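Long-range contact in carboxylic ester hydrolase (Aspergillus niger, PDB 7K4O), which probably hydrolyses the ester bonds of tannins as a secreted serine esterase of the tannase family, releasing 3,4,5-trihydroxybenzoic (gallic) acid: residues Y181-S186 against G205-A210. Numbering follows the deposited sequence. Where two conformers were deposited one is given.
With GDE (3,4,5-trihydroxybenzoic acid), chain J.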
loop_
_atom_site.group_PDB
_atom_site.type_symbol
_atom_site.label_atom_id
_atom_site.label_comp_id
_atom_site.label_asym_id
_atom_site.label_seq_id
_atom_site.Cartn_x
_atom_site.Cartn_y
_atom_site.Cartn_z
ATOM N N TYR A 181 1.245 -16.559 5.108
ATOM C CA TYR A 181 0.617 -15.447 4.372
ATOM C C TYR A 181 1.189 -14.118 4.854
ATOM O O TYR A 181 1.747 -14.021 5.942
ATOM C CB TYR A 181 -0.889 -15.489 4.599
ATOM C CG TYR A 181 -1.553 -16.779 4.174
ATOM C CD1 TYR A 181 -1.824 -16.994 2.847
ATOM C CD2 TYR A 181 -1.877 -17.780 5.081
ATOM C CE1 TYR A 181 -2.422 -18.161 2.404
ATOM C CE2 TYR A 181 -2.478 -18.951 4.649
ATOM C CZ TYR A 181 -2.791 -19.118 3.322
ATOM O OH TYR A 181 -3.416 -20.259 2.906
ATOM N N TYR A 182 0.983 -13.108 4.030
ATOM C CA TYR A 182 1.219 -11.695 4.360
ATOM C C TYR A 182 -0.045 -10.916 4.010
ATOM O O TYR A 182 -0.701 -11.189 3.006
ATOM C CB TYR A 182 2.398 -11.094 3.577
ATOM C CG TYR A 182 2.613 -9.640 3.918
ATOM C CD1 TYR A 182 3.244 -9.321 5.095
ATOM C CD2 TYR A 182 2.108 -8.608 3.138
ATOM C CE1 TYR A 182 3.424 -8.001 5.484
ATOM C CE2 TYR A 182 2.299 -7.284 3.504
ATOM C CZ TYR A 182 2.957 -6.986 4.676
ATOM O OH TYR A 182 3.124 -5.685 5.113
ATOM N N GLN A 183 -0.323 -9.902 4.811
ATOM C CA GLN A 183 -1.433 -8.948 4.509
ATOM C C GLN A 183 -1.020 -7.532 4.921
ATOM O O GLN A 183 -0.743 -7.298 6.103
ATOM C CB GLN A 183 -2.759 -9.379 5.145
ATOM C CG GLN A 183 -3.931 -8.472 4.774
ATOM C CD GLN A 183 -5.246 -8.972 5.353
ATOM O OE1 GLN A 183 -5.255 -9.572 6.423
ATOM N NE2 GLN A 183 -6.336 -8.757 4.594
ATOM N N GLY A 184 -0.998 -6.621 3.959
ATOM C CA GLY A 184 -0.665 -5.235 4.286
ATOM C C GLY A 184 -1.010 -4.284 3.164
ATOM O O GLY A 184 -1.298 -4.731 2.036
ATOM N N CYS A 185 -0.978 -2.974 3.448
ATOM C CA CYS A 185 -1.390 -1.943 2.461
ATOM C C CYS A 185 -0.427 -0.739 2.613
ATOM O O CYS A 185 0.029 -0.439 3.710
ATOM C CB CYS A 185 -2.860 -1.530 2.690
ATOM S SG CYS A 185 -3.715 -0.822 1.238
ATOM N N SER A 186 -0.168 -0.086 1.501
ATOM C CA SER A 186 0.606 1.179 1.413
ATOM C C SER A 186 2.084 0.902 1.736
ATOM O O SER A 186 2.672 0.112 0.996
ATOM C CB SER A 186 -0.015 2.245 2.259
ATOM O OG SER A 186 0.434 3.513 1.820
ATOM N N GLY A 205 1.256 -17.096 0.157
ATOM C CA GLY A 205 0.353 -16.115 -0.460
ATOM C C GLY A 205 0.607 -14.750 0.131
ATOM O O GLY A 205 0.776 -14.633 1.348
ATOM N N ALA A 206 0.654 -13.714 -0.706
ATOM C CA ALA A 206 0.812 -12.328 -0.223
ATOM C C ALA A 206 -0.387 -11.503 -0.700
ATOM O O ALA A 206 -0.744 -11.571 -1.882
ATOM C CB ALA A 206 2.096 -11.731 -0.749
ATOM N N ILE A 207 -0.996 -10.781 0.205
ATOM C CA ILE A 207 -2.124 -9.843 -0.006
ATOM C C ILE A 207 -1.595 -8.421 0.147
ATOM O O ILE A 207 -1.136 -8.038 1.226
ATOM C CB ILE A 207 -3.277 -10.101 0.975
ATOM C CG1 ILE A 207 -3.813 -11.524 0.876
ATOM C CG2 ILE A 207 -4.357 -9.074 0.799
ATOM C CD1 ILE A 207 -4.523 -11.938 2.140
ATOM N N ILE A 208 -1.594 -7.683 -0.951
ATOM C CA ILE A 208 -0.881 -6.380 -1.074
ATOM C C ILE A 208 -1.817 -5.307 -1.606
ATOM O O ILE A 208 -2.276 -5.447 -2.737
ATOM C CB ILE A 208 0.371 -6.523 -1.934
ATOM C CG1 ILE A 208 1.368 -7.432 -1.224
ATOM C CG2 ILE A 208 0.955 -5.130 -2.205
ATOM C CD1 ILE A 208 2.471 -7.937 -2.088
ATOM N N GLY A 209 -2.068 -4.317 -0.772
ATOM C CA GLY A 209 -2.790 -3.114 -1.200
ATOM C C GLY A 209 -1.866 -1.954 -1.559
ATOM O O GLY A 209 -0.902 -1.706 -0.786
ATOM N N ALA A 210 -2.203 -1.214 -2.631
ATOM C CA ALA A 210 -1.623 0.110 -3.033
ATOM C C ALA A 210 -0.218 0.301 -2.471
ATOM O O ALA A 210 0.008 1.110 -1.574
ATOM C CB ALA A 210 -2.530 1.219 -2.551
HETATM O OAA GDE J . 1.821 3.955 4.153
HETATM O OAB GDE J . 0.226 5.446 3.795
HETATM O OAC GDE J . 5.822 5.979 1.632
HETATM O OAD GDE J . 1.941 7.989 -0.298
HETATM O OAE GDE J . 4.595 7.671 -0.251
HETATM C CAF GDE J . 3.612 5.476 2.595
HETATM C CAG GDE J . 1.627 6.501 1.612
HETATM C CAH GDE J . 1.379 4.992 3.572
HETATM C CAI GDE J . 4.417 6.138 1.656
HETATM C CAJ GDE J . 2.443 7.201 0.686
HETATM C CAK GDE J . 2.249 5.723 2.575
HETATM C CAL GDE J . 3.796 6.992 0.704
#
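With SG anti to the backbone N (chi1 -157°), Cys185 lays its sulfur over Gly209, 3.5 Å from Gly209 CA. Gly209 suits the place because a CB there would collide with that sulfur, which is tied to Cys466 in a disulfide. Gln183, CG likewise anti to N, sends an extended chain alongside Ile207 on the same face, its CG 4.0 Å from Ile207 CG2. On the other face Tyr182 swings its ring forward along its own strand over Gly184, where a CB would strike the phenol oxygen; its OH hydrogen-bonds to Gly188 O. Five backbone hydrogen bonds join these parallel strands, from Tyr182 N to Gly205 O (3.1 Å) up to Ser186 N to Gly209 O (2.9 Å). The Gly209 N to Gly184 O bond is nearly straight (173°). Helix 187-196 links the strands in a beta-alpha-beta crossover within the alpha/beta-hydrolase sheet. Ser186, its phi a strained 69°, fits the nucleophile elbow, Gly184 and Gly188 completing the GxSxG pattern. In the conformer given, its OG is hydrogen-bonded to His465 NE2. The Ser186 N bond, just past the strand end, holds the serine's backbone to Gly209, consistent with presenting its hydroxyl to an ester carbonyl.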